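PDB 3M9V: FAD-dependent oxidoreductase from Actinomadura kijaniata, which binds dTDP and takes part in D-kijanose biosynthesis, probably as a flavin-dependent oxidoreductase of the acyl-CoA dehydrogenase family. Local coordinates for residues A[170-175]-A[225-230]. Sequence-based numbering, arbitrary orientation.
Sequences TLVSMA and VDIVFD
T170 carries OG1 anti to its backbone N (chi1 -169°), and D226 holds CG beside its own N; the two side chains lie side by side and point the same way. T170 OG1 donates to D226 OD1 at 2.7 Å, reaching the syn side of the carboxylate from 28° above its plane. The same OD1 accepts a hydrogen bond from a water that in turn accepts one from L171 N (2.9 Å); this water bridges the strands where L171, with phi and psi both positive, breaks the regular strand course. One residue on, V172 N binds V225 O at 2.8 Å in a nearly straight bond (161°); the return bond, V225 N to V172 O, is weak at 3.4 Å. V172 and V225 thus form an antiparallel hydrogen-bonded pair where strand 163-172 ends, just before a type II turn from V172 to A175. The turn brings A175 CB to within 3.5 Å of V225 CG2. On the face that bears V172 and V225, the side chain of V172 crosses that of I227 at about a right angle, V172 CG2 lying 4.0 Å from I227 CD1, and F181 of strand 180-187 packs on A175 and I227. The contact joins two strands of the beta domain in the middle of the acyl-CoA dehydrogenase fold, and its turn holds S173, an FMN-binding residue whose OG is hydrogen-bonded to T224 OG1. D226 OD2 forms a salt bridge with R168 and a hydrogen bond with H148 ND1. With T170 and the water on OD1 and these two groups on OD2, both oxygens of the buried carboxylate have polar partners, which probably favours its ionised form.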
ATOM      1  N   THR A 170     -23.960 -22.157 -11.946  1.00 26.00           N
ATOM      2  CA  THR A 170     -24.200 -20.829 -11.423  1.00 25.59           C
ATOM      3  C   THR A 170     -23.323 -19.822 -12.155  1.00 26.08           C
ATOM      4  O   THR A 170     -22.345 -20.209 -12.792  1.00 27.34           O
ATOM      5  CB  THR A 170     -23.969 -20.822  -9.907  1.00 27.44           C
ATOM      6  OG1 THR A 170     -24.458 -19.574  -9.406  1.00 30.64           O
ATOM      7  CG2 THR A 170     -22.516 -21.075  -9.564  1.00 20.79           C
ATOM      8  N   LEU A 171     -23.687 -18.544 -12.103  1.00 25.30           N
ATOM      9  CA  LEU A 171     -22.839 -17.477 -12.620  1.00 23.57           C
ATOM     10  C   LEU A 171     -22.603 -17.647 -14.110  1.00 23.68           C
ATOM     11  O   LEU A 171     -21.469 -17.543 -14.588  1.00 22.64           O
ATOM     12  CB  LEU A 171     -21.531 -17.315 -11.828  1.00 23.87           C
ATOM     13  CG  LEU A 171     -21.675 -16.996 -10.335  1.00 24.18           C
ATOM     14  CD1 LEU A 171     -20.300 -16.812  -9.657  1.00 29.41           C
ATOM     15  CD2 LEU A 171     -22.567 -15.795 -10.014  1.00 26.31           C
ATOM     16  N   VAL A 172     -23.674 -17.883 -14.862  1.00 21.04           N
ATOM     17  CA  VAL A 172     -23.488 -18.137 -16.296  1.00 18.86           C
ATOM     18  C   VAL A 172     -23.766 -16.851 -17.059  1.00 18.73           C
ATOM     19  O   VAL A 172     -24.922 -16.572 -17.393  1.00 19.43           O
ATOM     20  CB  VAL A 172     -24.464 -19.220 -16.800  1.00 18.73           C
ATOM     21  CG1 VAL A 172     -24.178 -19.507 -18.279  1.00 21.04           C
ATOM     22  CG2 VAL A 172     -24.287 -20.513 -15.956  1.00 15.83           C
ATOM     23  N   SER A 173     -22.732 -16.064 -17.345  1.00 17.67           N
ATOM     24  CA  SER A 173     -22.948 -14.773 -18.000  1.00 19.29           C
ATOM     25  C   SER A 173     -23.498 -14.898 -19.428  1.00 20.33           C
ATOM     26  O   SER A 173     -23.166 -15.867 -20.117  1.00 21.08           O
ATOM     27  CB  SER A 173     -21.617 -14.001 -18.064  1.00 18.87           C
ATOM     28  OG  SER A 173     -21.134 -13.792 -16.747  1.00 21.00           O
ATOM     29  N   MET A 174     -24.277 -13.914 -19.869  1.00 18.69           N
ATOM     30  CA  MET A 174     -24.841 -13.916 -21.220  1.00 22.50           C
ATOM     31  C   MET A 174     -25.990 -14.919 -21.385  1.00 23.03           C
ATOM     32  O   MET A 174     -26.594 -15.009 -22.463  1.00 22.97           O
ATOM     33  CB  MET A 174     -23.766 -14.153 -22.302  1.00 20.22           C
ATOM     34  CG  MET A 174     -24.213 -13.644 -23.690  1.00 23.72           C
ATOM     35  SD  MET A 174     -22.930 -13.633 -24.947  1.00 28.77           S
ATOM     36  CE  MET A 174     -22.247 -15.283 -24.815  1.00 19.87           C
ATOM     37  N   ALA A 175     -26.281 -15.689 -20.338  1.00 20.97           N
ATOM     38  CA  ALA A 175     -27.313 -16.722 -20.442  1.00 24.44           C
ATOM     39  C   ALA A 175     -28.653 -16.245 -21.019  1.00 25.22           C
ATOM     40  O   ALA A 175     -29.350 -16.960 -21.732  1.00 24.92           O
ATOM     41  CB  ALA A 175     -27.506 -17.468 -19.114  1.00 21.77           C
ATOM     42  N   VAL A 225     -26.654 -15.470 -14.641  1.00 22.66           N
ATOM     43  CA  VAL A 225     -27.711 -16.151 -13.909  1.00 21.29           C
ATOM     44  C   VAL A 225     -27.383 -17.623 -13.753  1.00 20.90           C
ATOM     45  O   VAL A 225     -26.378 -18.088 -14.272  1.00 22.95           O
ATOM     46  CB  VAL A 225     -29.045 -16.035 -14.645  1.00 22.47           C
ATOM     47  CG1 VAL A 225     -29.478 -14.560 -14.767  1.00 24.09           C
ATOM     48  CG2 VAL A 225     -28.992 -16.762 -16.001  1.00 22.34           C
ATOM     49  N   ASP A 226     -28.240 -18.341 -13.041  1.00 22.01           N
ATOM     50  CA  ASP A 226     -28.146 -19.790 -12.896  1.00 23.39           C
ATOM     51  C   ASP A 226     -28.891 -20.564 -13.983  1.00 24.27           C
ATOM     52  O   ASP A 226     -29.876 -20.051 -14.514  1.00 23.61           O
ATOM     53  CB  ASP A 226     -28.764 -20.158 -11.559  1.00 21.99           C
ATOM     54  CG  ASP A 226     -27.788 -19.967 -10.418  1.00 30.03           C
ATOM     55  OD1 ASP A 226     -26.916 -19.068 -10.469  1.00 30.11           O
ATOM     56  OD2 ASP A 226     -27.867 -20.782  -9.481  1.00 29.20           O
ATOM     57  N   ILE A 227     -28.428 -21.767 -14.338  1.00 23.65           N
ATOM     58  CA  ILE A 227     -29.188 -22.554 -15.324  1.00 23.37           C
ATOM     59  C   ILE A 227     -29.378 -23.971 -14.763  1.00 24.62           C
ATOM     60  O   ILE A 227     -28.501 -24.473 -14.062  1.00 21.69           O
ATOM     61  CB  ILE A 227     -28.529 -22.595 -16.704  1.00 21.27           C
ATOM     62  CG1 ILE A 227     -27.176 -23.316 -16.629  1.00 17.12           C
ATOM     63  CG2 ILE A 227     -28.470 -21.186 -17.348  1.00 21.45           C
ATOM     64  CD1 ILE A 227     -26.391 -23.244 -17.899  1.00 24.24           C
ATOM     65  N   VAL A 228     -30.526 -24.588 -15.032  1.00 26.06           N
ATOM     66  CA  VAL A 228     -30.931 -25.832 -14.373  1.00 25.96           C
ATOM     67  C   VAL A 228     -31.219 -26.936 -15.385  1.00 26.88           C
ATOM     68  O   VAL A 228     -31.825 -26.672 -16.430  1.00 26.11           O
ATOM     69  CB  VAL A 228     -32.195 -25.618 -13.534  1.00 28.38           C
ATOM     70  CG1 VAL A 228     -32.493 -26.845 -12.675  1.00 28.36           C
ATOM     71  CG2 VAL A 228     -32.021 -24.406 -12.639  1.00 26.53           C
ATOM     72  N   PHE A 229     -30.772 -28.152 -15.084  1.00 24.56           N
ATOM     73  CA  PHE A 229     -30.884 -29.278 -16.000  1.00 25.15           C
ATOM     74  C   PHE A 229     -31.664 -30.334 -15.220  1.00 26.62           C
ATOM     75  O   PHE A 229     -31.238 -30.729 -14.141  1.00 26.41           O
ATOM     76  CB  PHE A 229     -29.533 -29.874 -16.409  1.00 25.01           C
ATOM     77  CG  PHE A 229     -28.467 -28.843 -16.653  1.00 24.56           C
ATOM     78  CD1 PHE A 229     -28.543 -27.984 -17.735  1.00 25.33           C
ATOM     79  CD2 PHE A 229     -27.378 -28.748 -15.801  1.00 28.11           C
ATOM     80  CE1 PHE A 229     -27.567 -27.001 -17.959  1.00 31.24           C
ATOM     81  CE2 PHE A 229     -26.412 -27.774 -16.010  1.00 26.78           C
ATOM     82  CZ  PHE A 229     -26.492 -26.903 -17.094  1.00 25.39           C
ATOM     83  N   ASP A 230     -32.796 -30.768 -15.763  1.00 27.06           N
ATOM     84  CA  ASP A 230     -33.662 -31.762 -15.111  1.00 26.96           C
ATOM     85  C   ASP A 230     -33.825 -32.863 -16.159  1.00 26.42           C
ATOM     86  O   ASP A 230     -34.652 -32.766 -17.076  1.00 24.43           O
ATOM     87  CB  ASP A 230     -34.971 -31.075 -14.708  1.00 26.97           C
ATOM     88  CG  ASP A 230     -36.025 -32.038 -14.188  1.00 36.96           C
ATOM     89  OD1 ASP A 230     -35.660 -33.017 -13.494  1.00 36.99           O
ATOM     90  OD2 ASP A 230     -37.219 -31.771 -14.469  1.00 40.76           O
TER
HETATM   91  O   HOH W   1     -25.643 -16.707 -11.011  1.00 28.55           O